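Local coordinates for AB hydrolase-1 domain-containing protein (Thermoplasma acidophilum DSM 1728, PDB 3BDI) that is an uncharacterised alpha/beta hydrolase of the ABHD14 family and probably acts as a serine hydrolase, at residues A[38-46]-A[186-194]; A[46-57]-A[196-207]. All blocks are in the same frame, centred on the assembly; numbering follows the deposited sequence.

Interaction 1: A[38-46]-A[186-194]; sequences FTSMDWDKA and HPVYIEKPE. Unlike the reference sequence in segment 186-194: Glu191 (reference Lys).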
loop_
_atom_site.group_PDB
_atom_site.type_symbol
_atom_site.label_atom_id
_atom_site.label_comp_id
_atom_site.label_asym_id
_atom_site.label_seq_id
_atom_site.Cartn_x
_atom_site.Cartn_y
_atom_site.Cartn_z
ATOM N N PHE A 38 -1.258 -0.715 -12.712
ATOM C CA PHE A 38 -1.726 0.656 -12.436
ATOM C C PHE A 38 -0.561 1.497 -11.926
ATOM O O PHE A 38 0.589 1.029 -11.854
ATOM C CB PHE A 38 -2.874 0.617 -11.435
ATOM C CG PHE A 38 -4.031 -0.246 -11.926
ATOM C CD1 PHE A 38 -4.801 0.203 -12.996
ATOM C CD2 PHE A 38 -4.286 -1.509 -11.390
ATOM C CE1 PHE A 38 -5.809 -0.583 -13.527
ATOM C CE2 PHE A 38 -5.316 -2.294 -11.926
ATOM C CZ PHE A 38 -6.054 -1.829 -12.991
ATOM N N THR A 39 -0.835 2.778 -11.689
ATOM C CA THR A 39 0.182 3.674 -11.166
ATOM C C THR A 39 -0.396 4.531 -10.069
ATOM O O THR A 39 -1.581 4.403 -9.707
ATOM C CB THR A 39 0.797 4.586 -12.282
ATOM O OG1 THR A 39 -0.083 5.662 -12.661
ATOM C CG2 THR A 39 1.202 3.795 -13.506
ATOM N N SER A 40 0.399 5.491 -9.566
ATOM C CA SER A 40 -0.085 6.437 -8.572
ATOM C C SER A 40 -1.203 7.329 -9.094
ATOM O O SER A 40 -1.956 7.901 -8.274
ATOM C CB SER A 40 1.054 7.297 -8.056
ATOM O OG SER A 40 1.559 8.104 -9.090
HETATM N N MSE A 41 -1.359 7.446 -10.420
HETATM C CA MSE A 41 -2.487 8.203 -10.994
HETATM C C MSE A 41 -3.827 7.533 -10.715
HETATM O O MSE A 41 -4.855 8.218 -10.608
HETATM C CB MSE A 41 -2.311 8.417 -12.493
HETATM C CG MSE A 41 -1.050 9.139 -12.878
HETATM SE SE MSE A 41 -0.979 10.968 -12.217
HETATM C CE MSE A 41 -2.487 11.634 -13.187
ATOM N N ASP A 42 -3.828 6.215 -10.562
ATOM C CA ASP A 42 -5.087 5.494 -10.515
ATOM C C ASP A 42 -5.827 5.614 -9.194
ATOM O O ASP A 42 -7.008 5.271 -9.114
ATOM C CB ASP A 42 -4.855 4.059 -10.929
ATOM C CG ASP A 42 -4.520 3.970 -12.371
ATOM O OD1 ASP A 42 -5.434 4.180 -13.204
ATOM O OD2 ASP A 42 -3.365 3.726 -12.744
ATOM N N TRP A 43 -5.184 6.127 -8.147
ATOM C CA TRP A 43 -5.816 6.411 -6.895
ATOM C C TRP A 43 -6.803 7.603 -7.054
ATOM O O TRP A 43 -7.570 7.855 -6.111
ATOM C CB TRP A 43 -4.759 6.761 -5.818
ATOM C CG TRP A 43 -3.650 5.761 -5.618
ATOM C CD1 TRP A 43 -2.324 6.051 -5.675
ATOM C CD2 TRP A 43 -3.744 4.341 -5.310
ATOM N NE1 TRP A 43 -1.582 4.912 -5.435
ATOM C CE2 TRP A 43 -2.419 3.850 -5.222
ATOM C CE3 TRP A 43 -4.804 3.428 -5.195
ATOM C CZ2 TRP A 43 -2.134 2.536 -4.907
ATOM C CZ3 TRP A 43 -4.508 2.106 -4.881
ATOM C CH2 TRP A 43 -3.160 1.673 -4.757
ATOM N N ASP A 44 -6.764 8.313 -8.172
ATOM C CA ASP A 44 -7.746 9.386 -8.449
ATOM C C ASP A 44 -9.157 8.799 -8.438
ATOM O O ASP A 44 -10.114 9.500 -8.093
ATOM C CB ASP A 44 -7.547 10.001 -9.863
ATOM C CG ASP A 44 -6.414 11.000 -9.983
ATOM O OD1 ASP A 44 -5.876 11.389 -8.939
ATOM O OD2 ASP A 44 -6.161 11.381 -11.169
ATOM N N LYS A 45 -9.337 7.553 -8.875
ATOM C CA LYS A 45 -10.698 7.059 -9.088
ATOM C C LYS A 45 -11.482 7.039 -7.777
ATOM O O LYS A 45 -12.690 7.290 -7.792
ATOM C CB LYS A 45 -10.631 5.646 -9.696
ATOM C CG LYS A 45 -11.940 4.978 -9.955
ATOM C CD LYS A 45 -12.764 5.666 -11.040
ATOM C CE LYS A 45 -14.165 5.101 -11.106
ATOM N NZ LYS A 45 -14.104 3.654 -11.575
ATOM N N ALA A 46 -10.812 6.706 -6.665
ATOM C CA ALA A 46 -11.421 6.720 -5.357
ATOM C C ALA A 46 -11.104 7.944 -4.538
ATOM O O ALA A 46 -11.434 8.011 -3.336
ATOM C CB ALA A 46 -11.003 5.430 -4.607
ATOM N N HIS A 186 -10.487 -7.899 -8.932
ATOM C CA HIS A 186 -9.240 -7.728 -8.242
ATOM C C HIS A 186 -8.944 -6.255 -7.796
ATOM O O HIS A 186 -8.628 -6.121 -6.584
ATOM C CB HIS A 186 -8.160 -8.439 -9.068
ATOM C CG HIS A 186 -6.794 -8.465 -8.471
ATOM N ND1 HIS A 186 -6.493 -9.118 -7.292
ATOM C CD2 HIS A 186 -5.630 -7.963 -8.934
ATOM C CE1 HIS A 186 -5.201 -8.951 -7.030
ATOM N NE2 HIS A 186 -4.657 -8.277 -8.024
ATOM N N PRO A 187 -9.023 -5.190 -8.656
ATOM C CA PRO A 187 -8.769 -3.735 -8.313
ATOM C C PRO A 187 -9.977 -2.976 -7.684
ATOM O O PRO A 187 -10.740 -2.213 -8.312
ATOM C CB PRO A 187 -8.431 -3.112 -9.656
ATOM C CG PRO A 187 -9.077 -3.892 -10.580
ATOM C CD PRO A 187 -9.232 -5.300 -10.097
ATOM N N VAL A 188 -10.133 -3.246 -6.415
ATOM C CA VAL A 188 -11.326 -2.864 -5.741
ATOM C C VAL A 188 -11.520 -1.356 -5.698
ATOM O O VAL A 188 -12.648 -0.841 -5.761
ATOM C CB VAL A 188 -11.354 -3.455 -4.277
ATOM C CG1 VAL A 188 -12.670 -3.135 -3.596
ATOM C CG2 VAL A 188 -11.110 -4.996 -4.288
ATOM N N TYR A 189 -10.396 -0.658 -5.539
ATOM C CA TYR A 189 -10.329 0.803 -5.466
ATOM C C TYR A 189 -10.652 1.479 -6.815
ATOM O O TYR A 189 -10.788 2.686 -6.879
ATOM C CB TYR A 189 -8.927 1.251 -4.930
ATOM C CG TYR A 189 -7.848 0.543 -5.683
ATOM C CD1 TYR A 189 -7.334 1.049 -6.863
ATOM C CD2 TYR A 189 -7.419 -0.708 -5.283
ATOM C CE1 TYR A 189 -6.415 0.336 -7.609
ATOM C CE2 TYR A 189 -6.523 -1.427 -6.023
ATOM C CZ TYR A 189 -6.006 -0.924 -7.187
ATOM O OH TYR A 189 -5.136 -1.595 -8.024
ATOM N N ILE A 190 -10.772 0.689 -7.881
ATOM C CA ILE A 190 -11.233 1.182 -9.187
ATOM C C ILE A 190 -12.678 0.768 -9.436
ATOM O O ILE A 190 -13.497 1.559 -9.909
ATOM C CB ILE A 190 -10.341 0.676 -10.324
ATOM C CG1 ILE A 190 -8.971 1.387 -10.243
ATOM C CG2 ILE A 190 -10.959 0.975 -11.694
ATOM C CD1 ILE A 190 -7.884 0.821 -11.202
ATOM N N GLU A 191 -13.029 -0.484 -9.132
ATOM C CA GLU A 191 -14.333 -0.972 -9.514
ATOM C C GLU A 191 -15.431 -0.643 -8.509
ATOM O O GLU A 191 -16.574 -0.494 -8.893
ATOM C CB GLU A 191 -14.290 -2.492 -9.695
ATOM C CG GLU A 191 -13.378 -2.920 -10.811
ATOM C CD GLU A 191 -13.306 -4.421 -11.037
ATOM O OE1 GLU A 191 -14.304 -5.119 -10.729
ATOM O OE2 GLU A 191 -12.280 -4.881 -11.598
ATOM N N LYS A 192 -15.112 -0.559 -7.218
ATOM C CA LYS A 192 -16.066 -0.198 -6.150
ATOM C C LYS A 192 -15.421 0.882 -5.269
ATOM O O LYS A 192 -15.179 0.687 -4.076
ATOM C CB LYS A 192 -16.493 -1.428 -5.335
ATOM C CG LYS A 192 -17.429 -2.353 -6.094
ATOM C CD LYS A 192 -18.829 -1.746 -6.191
ATOM C CE LYS A 192 -19.755 -2.571 -7.026
ATOM N NZ LYS A 192 -21.001 -1.750 -7.405
ATOM N N PRO A 193 -15.126 2.046 -5.860
ATOM C CA PRO A 193 -14.379 3.029 -5.129
ATOM C C PRO A 193 -15.053 3.567 -3.882
ATOM O O PRO A 193 -14.381 3.832 -2.873
ATOM C CB PRO A 193 -14.160 4.144 -6.163
ATOM C CG PRO A 193 -15.181 3.941 -7.189
ATOM C CD PRO A 193 -15.425 2.478 -7.238
ATOM N N GLU A 194 -16.370 3.746 -3.922
ATOM C CA GLU A 194 -17.081 4.286 -2.760
ATOM C C GLU A 194 -16.971 3.354 -1.567
ATOM O O GLU A 194 -16.641 3.780 -0.459
ATOM C CB GLU A 194 -18.543 4.602 -3.111
ATOM C CG GLU A 194 -18.713 5.840 -3.988
HETATM O O HOH W 1 -8.625 4.587 -6.827
#
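Trp43 and Tyr189 meet in an edge-to-face pair: the CZ3 edge of the indole stands over the centre of the phenol ring, 3.6 Å from Tyr189 CD1, with the two planes at 55°. The other face of the phenol is covered, off-centre, by the carbonyl carbon of Pro187. Tyr189 holds this position with CG wedged between its own backbone N and carbonyl carbon (chi1 49°), which brings the ring to Trp43, itself packed on strand 102-107. At the far end of the phenol, OH lies 3.5 Å from Phe38 CD2. Phe38 is also approached by Ile190 from the opposite direction; the CD1 methyl sits over one face of its ring as a CH-pi contact, 3.6 Å from the centroid, while Pro187 CB touches CE2. At the start of helix 193-205, Pro193 CB rests against Ala46 CB. Polar ties run alongside: Lys45, its chain bent at chi2 and chi4, donates from NZ to Ile190 O (2.7 Å), the donor tilted 16° from the carbonyl plane. His186, which begins the second segment, bonds Ser108 and Asp158 in what is probably the catalytic triad. Aromatic packing thus joins the 38-46 loop to the chain just beyond this histidine, while the lysine and a water supply donors to Ile190 O and Tyr189 O of helix 188-191, the water tying the latter to Asp42 O and Ala46 N of the loop.

Interaction 2: A[46-57]-A[196-207]; sequences ADLFNNYSKIGY and FVRITVDFLRNL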
loop_
_atom_site.group_PDB
_atom_site.type_symbol
_atom_site.label_atom_id
_atom_site.label_comp_id
_atom_site.label_asym_id
_atom_site.label_seq_id
_atom_site.Cartn_x
_atom_site.Cartn_y
_atom_site.Cartn_z
ATOM N N ALA A 46 -10.812 6.706 -6.665
ATOM C CA ALA A 46 -11.421 6.720 -5.357
ATOM C C ALA A 46 -11.104 7.944 -4.538
ATOM O O ALA A 46 -11.434 8.011 -3.336
ATOM C CB ALA A 46 -11.003 5.430 -4.607
ATOM N N ASP A 47 -10.492 8.949 -5.169
ATOM C CA ASP A 47 -10.210 10.227 -4.513
ATOM C C ASP A 47 -9.488 9.991 -3.182
ATOM O O ASP A 47 -9.811 10.609 -2.168
ATOM C CB ASP A 47 -11.545 10.996 -4.340
ATOM C CG ASP A 47 -11.381 12.493 -4.004
ATOM O OD1 ASP A 47 -10.342 13.063 -4.265
ATOM O OD2 ASP A 47 -12.352 13.063 -3.452
ATOM N N LEU A 48 -8.476 9.107 -3.160
ATOM C CA LEU A 48 -7.858 8.689 -1.891
ATOM C C LEU A 48 -7.074 9.756 -1.190
ATOM O O LEU A 48 -7.010 9.762 0.029
ATOM C CB LEU A 48 -7.038 7.428 -2.079
ATOM C CG LEU A 48 -7.753 6.168 -2.559
ATOM C CD1 LEU A 48 -6.801 4.963 -2.565
ATOM C CD2 LEU A 48 -8.946 5.874 -1.662
ATOM N N PHE A 49 -6.509 10.708 -1.935
ATOM C CA PHE A 49 -5.723 11.741 -1.278
ATOM C C PHE A 49 -6.638 12.597 -0.410
ATOM O O PHE A 49 -6.377 12.760 0.782
ATOM C CB PHE A 49 -4.872 12.594 -2.246
ATOM C CG PHE A 49 -3.913 11.772 -3.057
ATOM C CD1 PHE A 49 -4.331 11.200 -4.267
ATOM C CD2 PHE A 49 -2.630 11.563 -2.621
ATOM C CE1 PHE A 49 -3.492 10.431 -5.044
ATOM C CE2 PHE A 49 -1.768 10.733 -3.396
ATOM C CZ PHE A 49 -2.241 10.160 -4.593
ATOM N N ASN A 50 -7.710 13.095 -1.001
ATOM C CA ASN A 50 -8.662 13.911 -0.241
ATOM C C ASN A 50 -9.305 13.083 0.860
ATOM O O ASN A 50 -9.447 13.576 1.985
ATOM C CB ASN A 50 -9.705 14.583 -1.115
ATOM C CG ASN A 50 -9.151 15.696 -1.917
ATOM O OD1 ASN A 50 -8.562 16.637 -1.357
ATOM N ND2 ASN A 50 -9.330 15.632 -3.244
ATOM N N ASN A 51 -9.729 11.871 0.585
ATOM C CA ASN A 51 -10.410 11.082 1.619
ATOM C C ASN A 51 -9.546 10.715 2.829
ATOM O O ASN A 51 -10.038 10.671 3.980
ATOM C CB ASN A 51 -11.050 9.827 1.018
ATOM C CG ASN A 51 -12.351 10.137 0.315
ATOM O OD1 ASN A 51 -13.294 10.614 0.954
ATOM N ND2 ASN A 51 -12.466 9.739 -0.928
ATOM N N TYR A 52 -8.269 10.421 2.614
ATOM C CA TYR A 52 -7.379 10.130 3.745
ATOM C C TYR A 52 -6.852 11.358 4.412
ATOM O O TYR A 52 -6.638 11.349 5.634
ATOM C CB TYR A 52 -6.261 9.188 3.355
ATOM C CG TYR A 52 -6.696 7.837 2.835
ATOM C CD1 TYR A 52 -7.952 7.276 3.153
ATOM C CD2 TYR A 52 -5.870 7.072 1.992
ATOM C CE1 TYR A 52 -8.337 6.070 2.649
ATOM C CE2 TYR A 52 -6.253 5.836 1.517
ATOM C CZ TYR A 52 -7.508 5.328 1.826
ATOM O OH TYR A 52 -7.830 4.119 1.292
ATOM N N SER A 53 -6.685 12.445 3.667
ATOM C CA SER A 53 -6.278 13.714 4.247
ATOM C C SER A 53 -7.323 14.269 5.219
ATOM O O SER A 53 -6.995 14.922 6.202
ATOM C CB SER A 53 -5.994 14.723 3.136
ATOM O OG SER A 53 -5.472 15.893 3.673
ATOM N N LYS A 54 -8.596 14.039 4.913
ATOM C CA LYS A 54 -9.683 14.591 5.706
ATOM C C LYS A 54 -9.792 13.915 7.063
ATOM O O LYS A 54 -10.503 14.472 7.931
ATOM C CB LYS A 54 -11.000 14.466 4.935
ATOM C CG LYS A 54 -11.187 15.602 3.959
ATOM C CD LYS A 54 -12.356 15.356 2.998
ATOM C CE LYS A 54 -12.672 16.645 2.252
ATOM N NZ LYS A 54 -13.869 16.489 1.356
ATOM N N ILE A 55 -9.158 12.758 7.251
ATOM C CA ILE A 55 -9.086 12.086 8.574
ATOM C C ILE A 55 -7.676 12.253 9.181
ATOM O O ILE A 55 -7.274 11.454 10.020
ATOM C CB ILE A 55 -9.577 10.583 8.552
ATOM C CG1 ILE A 55 -8.770 9.714 7.596
ATOM C CG2 ILE A 55 -11.075 10.534 8.158
ATOM C CD1 ILE A 55 -8.943 8.222 7.749
ATOM N N GLY A 56 -6.935 13.274 8.734
ATOM C CA GLY A 56 -5.667 13.671 9.355
ATOM C C GLY A 56 -4.397 12.923 8.977
ATOM O O GLY A 56 -3.382 13.070 9.654
ATOM N N TYR A 57 -4.439 12.139 7.894
ATOM C CA TYR A 57 -3.243 11.480 7.349
ATOM C C TYR A 57 -2.543 12.328 6.264
ATOM O O TYR A 57 -3.169 12.884 5.364
ATOM C CB TYR A 57 -3.588 10.087 6.782
ATOM C CG TYR A 57 -3.834 9.006 7.814
ATOM C CD1 TYR A 57 -5.061 8.919 8.498
ATOM C CD2 TYR A 57 -2.890 8.054 8.148
ATOM C CE1 TYR A 57 -5.303 7.927 9.450
ATOM C CE2 TYR A 57 -3.136 7.055 9.095
ATOM C CZ TYR A 57 -4.329 6.996 9.806
ATOM O OH TYR A 57 -4.580 5.982 10.711
ATOM N N PHE A 196 -14.739 0.942 -1.182
ATOM C CA PHE A 196 -13.341 0.940 -0.817
ATOM C C PHE A 196 -13.008 2.062 0.161
ATOM O O PHE A 196 -12.294 1.822 1.164
ATOM C CB PHE A 196 -12.449 0.994 -2.058
ATOM C CG PHE A 196 -10.999 0.794 -1.736
ATOM C CD1 PHE A 196 -10.476 -0.469 -1.658
ATOM C CD2 PHE A 196 -10.178 1.871 -1.459
ATOM C CE1 PHE A 196 -9.135 -0.666 -1.306
ATOM C CE2 PHE A 196 -8.820 1.690 -1.134
ATOM C CZ PHE A 196 -8.320 0.411 -1.035
ATOM N N VAL A 197 -13.456 3.286 -0.129
ATOM C CA VAL A 197 -13.243 4.406 0.741
ATOM C C VAL A 197 -13.945 4.207 2.072
ATOM O O VAL A 197 -13.342 4.451 3.135
ATOM C CB VAL A 197 -13.674 5.695 0.081
ATOM C CG1 VAL A 197 -13.777 6.841 1.072
ATOM C CG2 VAL A 197 -12.685 6.033 -1.044
ATOM N N ARG A 198 -15.182 3.742 2.066
ATOM C CA ARG A 198 -15.920 3.619 3.336
ATOM C C ARG A 198 -15.181 2.678 4.275
ATOM O O ARG A 198 -14.992 2.967 5.462
ATOM C CB ARG A 198 -17.322 3.091 3.060
ATOM C CG ARG A 198 -18.232 3.138 4.285
ATOM C CD ARG A 198 -19.615 2.559 4.029
ATOM N NE ARG A 198 -19.586 1.109 3.831
ATOM C CZ ARG A 198 -19.375 0.206 4.790
ATOM N NH1 ARG A 198 -19.187 0.574 6.053
ATOM N NH2 ARG A 198 -19.362 -1.085 4.490
ATOM N N ILE A 199 -14.746 1.539 3.747
ATOM C CA ILE A 199 -14.099 0.506 4.548
ATOM C C ILE A 199 -12.706 0.970 5.007
ATOM O O ILE A 199 -12.323 0.801 6.183
ATOM C CB ILE A 199 -13.985 -0.823 3.772
ATOM C CG1 ILE A 199 -15.366 -1.446 3.566
ATOM C CG2 ILE A 199 -13.002 -1.809 4.471
ATOM C CD1 ILE A 199 -15.326 -2.416 2.379
ATOM N N THR A 200 -11.894 1.550 4.105
ATOM C CA THR A 200 -10.546 1.938 4.473
ATOM C C THR A 200 -10.533 3.135 5.417
ATOM O O THR A 200 -9.756 3.172 6.351
ATOM C CB THR A 200 -9.616 2.171 3.278
ATOM O OG1 THR A 200 -10.165 3.201 2.423
ATOM C CG2 THR A 200 -9.326 0.829 2.522
ATOM N N VAL A 201 -11.422 4.100 5.220
ATOM C CA VAL A 201 -11.544 5.210 6.145
ATOM C C VAL A 201 -11.963 4.714 7.537
ATOM O O VAL A 201 -11.445 5.181 8.554
ATOM C CB VAL A 201 -12.499 6.299 5.603
ATOM C CG1 VAL A 201 -12.911 7.305 6.703
ATOM C CG2 VAL A 201 -11.847 7.029 4.423
ATOM N N ASP A 202 -12.927 3.796 7.590
ATOM C CA ASP A 202 -13.352 3.284 8.882
ATOM C C ASP A 202 -12.176 2.593 9.614
ATOM O O ASP A 202 -11.957 2.803 10.818
ATOM C CB ASP A 202 -14.486 2.315 8.691
ATOM C CG ASP A 202 -15.031 1.842 9.966
ATOM O OD1 ASP A 202 -15.746 2.623 10.657
ATOM O OD2 ASP A 202 -14.691 0.720 10.300
ATOM N N PHE A 203 -11.399 1.761 8.906
ATOM C CA PHE A 203 -10.241 1.141 9.478
ATOM C C PHE A 203 -9.235 2.147 10.017
ATOM O O PHE A 203 -8.730 2.040 11.120
ATOM C CB PHE A 203 -9.579 0.231 8.425
ATOM C CG PHE A 203 -8.256 -0.349 8.847
ATOM C CD1 PHE A 203 -8.177 -1.424 9.714
ATOM C CD2 PHE A 203 -7.064 0.139 8.350
ATOM C CE1 PHE A 203 -6.966 -1.915 10.080
ATOM C CE2 PHE A 203 -5.862 -0.383 8.718
ATOM C CZ PHE A 203 -5.827 -1.412 9.582
ATOM N N LEU A 204 -8.913 3.154 9.199
ATOM C CA LEU A 204 -7.911 4.135 9.592
ATOM C C LEU A 204 -8.388 4.977 10.760
ATOM O O LEU A 204 -7.581 5.354 11.641
ATOM C CB LEU A 204 -7.542 5.036 8.395
ATOM C CG LEU A 204 -6.827 4.347 7.276
ATOM C CD1 LEU A 204 -6.690 5.233 5.994
ATOM C CD2 LEU A 204 -5.400 3.911 7.714
ATOM N N ARG A 205 -9.670 5.312 10.800
ATOM C CA ARG A 205 -10.183 6.120 11.920
ATOM C C ARG A 205 -9.897 5.402 13.249
ATOM O O ARG A 205 -9.595 6.013 14.262
ATOM C CB ARG A 205 -11.692 6.438 11.795
ATOM C CG ARG A 205 -12.101 7.625 10.806
ATOM C CD ARG A 205 -13.592 8.052 10.883
ATOM N NE ARG A 205 -13.940 9.217 10.033
ATOM C CZ ARG A 205 -13.806 10.514 10.370
ATOM N NH1 ARG A 205 -13.301 10.920 11.545
ATOM N NH2 ARG A 205 -14.184 11.424 9.485
ATOM N N ASN A 206 -9.968 4.059 13.198
ATOM C CA ASN A 206 -10.050 3.227 14.424
ATOM C C ASN A 206 -8.758 2.546 14.735
ATOM O O ASN A 206 -8.696 1.653 15.610
ATOM C CB ASN A 206 -11.194 2.225 14.279
ATOM C CG ASN A 206 -12.518 2.889 14.410
ATOM O OD1 ASN A 206 -12.756 3.538 15.403
ATOM N ND2 ASN A 206 -13.366 2.797 13.392
ATOM N N LEU A 207 -7.713 2.997 14.052
ATOM C CA LEU A 207 -6.356 2.445 14.232
ATOM C C LEU A 207 -5.759 2.912 15.540
ATOM O O LEU A 207 -5.696 4.104 15.852
ATOM C CB LEU A 207 -5.455 2.783 13.008
ATOM C CG LEU A 207 -4.179 1.960 12.803
ATOM C CD1 LEU A 207 -4.415 0.497 12.819
ATOM C CD2 LEU A 207 -3.573 2.349 11.454
ATOM O OXT LEU A 207 -5.336 2.093 16.370
HETATM O O HOH W 2 -6.150 7.518 12.470
#
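The Tyr52 ring carries Leu204 CD1 over one face, 3.9 Å from its centroid in a CH-pi contact, and has Thr200 OG1 in its plane at the edge, with Val201 CG2 near that plane too. Phe196 has Thr200 CG2 over one face, toward the rim, and Tyr52 OH reaches its CE2 obliquely. Tyr52 OH donates to Thr200 OG1 across 2.8 Å, and that hydroxyl in turn donates to Phe196 O. With chi1 of 58°, Thr200 turns OG1 back toward its own helix, and Phe196 O receives this hydroxyl and Thr200 N from opposite faces of its plane. A phenylalanine in place of Tyr52 would probably keep the Leu204 contact but leave Thr200 OG1 without its donor and the chain of hydroxyls broken. Helices 48-53 and 196-205 lie side by side on one face of the central alpha/beta hydrolase sheet, their axes 10.5 Å apart at closest and crossing at -32°. Between them Val197 fits its two methyls against Ala46, Leu48 and Asn51, CG1 lying 3.7 Å from Asn51 CG. A Schellman motif with Gly56 as its C-prime residue ends the first helix and leads into Tyr57, whose ring packs on Leu204 CB. Ile55 CD1 presses on that same CB at 3.5 Å, and a water bound to Tyr57 OH donates to Leu204 O.

Interactions 1 and 2 lie end to end along the same pair of chain regions, their centres 14 Å apart. Both first segments follow strand 28-33, running from the loop through helix 48-53 to the start of strand 57-62; both second segments come about 140 residues later, at the end of the chain, and share helix 193-205. Ala46 belongs to both contacts. Trp43 packs on Leu48 and Phe49, and Tyr189 on Phe196, making the apolar layer continuous over strand 102-107. The C-terminal helix is thereby fastened beside helix 48-53 on one face of the sheet, and interaction 1 extends that seam toward the probable catalytic histidine.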